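Local coordinates for pesticidial crystal protein CRY2AA (Bacillus thuringiensis serovar kurstaki, PDB 1I5P), which binds midgut epithelial cells of dipteran and lepidopteran larvae and promotes their colloid-osmotic lysis, at residues L62-S67 with K71-E76. Numbering follows the deposited sequence.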
loop_
_atom_site.group_PDB
_atom_site.type_symbol
_atom_site.label_atom_id
_atom_site.label_comp_id
_atom_site.label_asym_id
_atom_site.label_seq_id
_atom_site.Cartn_x
_atom_site.Cartn_y
_atom_site.Cartn_z
ATOM N N LEU A 62 -5.831 9.712 5.695
ATOM C CA LEU A 62 -5.021 8.988 6.671
ATOM C C LEU A 62 -4.837 9.845 7.929
ATOM O O LEU A 62 -4.947 9.347 9.045
ATOM C CB LEU A 62 -3.650 8.640 6.073
ATOM C CG LEU A 62 -3.581 7.435 5.116
ATOM C CD1 LEU A 62 -2.257 7.429 4.367
ATOM C CD2 LEU A 62 -3.761 6.146 5.912
ATOM N N LYS A 63 -4.579 11.136 7.739
ATOM C CA LYS A 63 -4.385 12.052 8.861
ATOM C C LYS A 63 -5.664 12.353 9.645
ATOM O O LYS A 63 -5.610 12.613 10.846
ATOM C CB LYS A 63 -3.760 13.355 8.365
ATOM C CG LYS A 63 -2.286 13.230 8.009
ATOM C CD LYS A 63 -1.710 14.551 7.540
ATOM C CE LYS A 63 -0.196 14.488 7.443
ATOM N NZ LYS A 63 0.475 14.425 8.772
ATOM N N LYS A 64 -6.809 12.333 8.967
ATOM C CA LYS A 64 -8.083 12.580 9.635
ATOM C C LYS A 64 -8.394 11.425 10.578
ATOM O O LYS A 64 -8.807 11.626 11.723
ATOM C CB LYS A 64 -9.213 12.716 8.611
ATOM C CG LYS A 64 -9.311 14.091 7.969
ATOM C CD LYS A 64 -9.676 15.154 9.001
ATOM C CE LYS A 64 -9.883 16.514 8.346
ATOM N NZ LYS A 64 -10.169 17.580 9.341
ATOM N N VAL A 65 -8.193 10.209 10.081
ATOM C CA VAL A 65 -8.441 8.996 10.853
ATOM C C VAL A 65 -7.362 8.826 11.923
ATOM O O VAL A 65 -7.614 8.284 13.002
ATOM C CB VAL A 65 -8.423 7.753 9.929
ATOM C CG1 VAL A 65 -8.484 6.466 10.756
ATOM C CG2 VAL A 65 -9.592 7.813 8.956
ATOM N N GLY A 66 -6.161 9.299 11.608
ATOM C CA GLY A 66 -5.040 9.174 12.523
ATOM C C GLY A 66 -5.035 10.126 13.702
ATOM O O GLY A 66 -4.162 10.044 14.561
ATOM N N SER A 67 -6.013 11.022 13.758
ATOM C CA SER A 67 -6.082 11.990 14.851
ATOM C C SER A 67 -7.513 12.279 15.304
ATOM O O SER A 67 -8.400 12.515 14.486
ATOM C CB SER A 67 -5.402 13.290 14.429
ATOM O OG SER A 67 -5.609 14.290 15.404
ATOM N N LYS A 71 -12.598 15.298 13.327
ATOM C CA LYS A 71 -14.028 15.075 13.470
ATOM C C LYS A 71 -14.814 15.418 12.207
ATOM O O LYS A 71 -15.858 14.823 11.940
ATOM C CB LYS A 71 -14.577 15.917 14.631
ATOM C CG LYS A 71 -14.043 15.549 16.007
ATOM C CD LYS A 71 -14.594 14.214 16.478
ATOM C CE LYS A 71 -14.207 13.930 17.931
ATOM N NZ LYS A 71 -14.893 12.721 18.451
ATOM N N ARG A 72 -14.317 16.379 11.435
ATOM C CA ARG A 72 -15.005 16.798 10.224
ATOM C C ARG A 72 -14.082 16.712 9.015
ATOM O O ARG A 72 -13.028 17.356 8.966
ATOM C CB ARG A 72 -15.528 18.225 10.392
ATOM C CG ARG A 72 -16.515 18.655 9.330
ATOM C CD ARG A 72 -16.952 20.099 9.547
ATOM N NE ARG A 72 -17.838 20.564 8.480
ATOM C CZ ARG A 72 -18.278 21.813 8.364
ATOM N NH1 ARG A 72 -17.917 22.735 9.249
ATOM N NH2 ARG A 72 -19.081 22.140 7.363
ATOM N N ILE A 73 -14.495 15.916 8.038
ATOM C CA ILE A 73 -13.704 15.702 6.836
ATOM C C ILE A 73 -14.194 16.428 5.585
ATOM O O ILE A 73 -13.410 17.069 4.889
ATOM C CB ILE A 73 -13.643 14.190 6.486
ATOM C CG1 ILE A 73 -12.951 13.408 7.602
ATOM C CG2 ILE A 73 -12.903 13.988 5.169
ATOM C CD1 ILE A 73 -13.036 11.888 7.424
ATOM N N LEU A 74 -15.489 16.316 5.308
ATOM C CA LEU A 74 -16.075 16.880 4.093
ATOM C C LEU A 74 -15.696 18.295 3.667
ATOM O O LEU A 74 -15.426 18.528 2.491
ATOM C CB LEU A 74 -17.601 16.761 4.133
ATOM C CG LEU A 74 -18.245 16.836 2.738
ATOM C CD1 LEU A 74 -17.795 15.623 1.918
ATOM C CD2 LEU A 74 -19.762 16.879 2.843
ATOM N N SER A 75 -15.671 19.241 4.599
ATOM C CA SER A 75 -15.334 20.614 4.226
ATOM C C SER A 75 -13.918 20.763 3.672
ATOM O O SER A 75 -13.722 21.376 2.625
ATOM C CB SER A 75 -15.519 21.559 5.410
ATOM O OG SER A 75 -15.285 22.890 4.997
ATOM N N GLU A 76 -12.932 20.208 4.367
ATOM C CA GLU A 76 -11.561 20.310 3.894
ATOM C C GLU A 76 -11.343 19.417 2.681
ATOM O O GLU A 76 -10.604 19.775 1.769
ATOM C CB GLU A 76 -10.586 19.959 5.023
ATOM C CG GLU A 76 -10.533 21.032 6.106
ATOM C CD GLU A 76 -9.773 20.603 7.349
ATOM O OE1 GLU A 76 -9.772 21.368 8.337
ATOM O OE2 GLU A 76 -9.181 19.507 7.342
HETATM O O HOH W 1 -11.836 18.042 11.844
#
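K64, near the C-terminal end of helix 53-65, reaches across to the 71-76 segment and joins it in two ways, through its aliphatic stem and through its ammonium. The stem slides past I73 in the opposite direction, K64 CG lying 3.7 Å from I73 CG1, while CD1 of the isoleucine comes near K64 CB. A branched isoleucine suits this position because it is buried: beyond the lysine stem it also packs on F60 and L61 and on helix 170-193.

The K64 chain bends at its second torsion (chi2 -65°) and then runs straight, which carries NZ past I73 to three oxygen partners; lysine suits the place because it joins a long apolar stem to a charged end. The carbonyl oxygen of R72 accepts a hydrogen bond of 2.9 Å from K64 NZ, with a C=O...donor angle of 151°. E76, an acidic residue suited to its exposed position as the counter-charge, closes a salt bridge, its OE2 2.9 Å from K64 NZ; the lysine meets this carboxylate from above its plane, 54° out of it. A water takes the third place, accepting from K64 NZ at 3.0 Å and also from the backbone N of R72, so K64 holds the carbonyl of R72 directly and its N-H through the water. The R72 side chain starts off away from K64, and its guanidinium makes a salt bridge with D132 of helix 107-135.

The carboxylate oxygens of D190 each accept one N-H, from I73 and L74, at the start of helix 74-81, which probably helps to hold this turn. The whole is a loop connection between two successive helices, in which a lysine near the end of helix 53-65 bonds to R72 just before helix 74-81 and to E76 in it, within the N-terminal helical bundle of the three-domain delta-endotoxin fold.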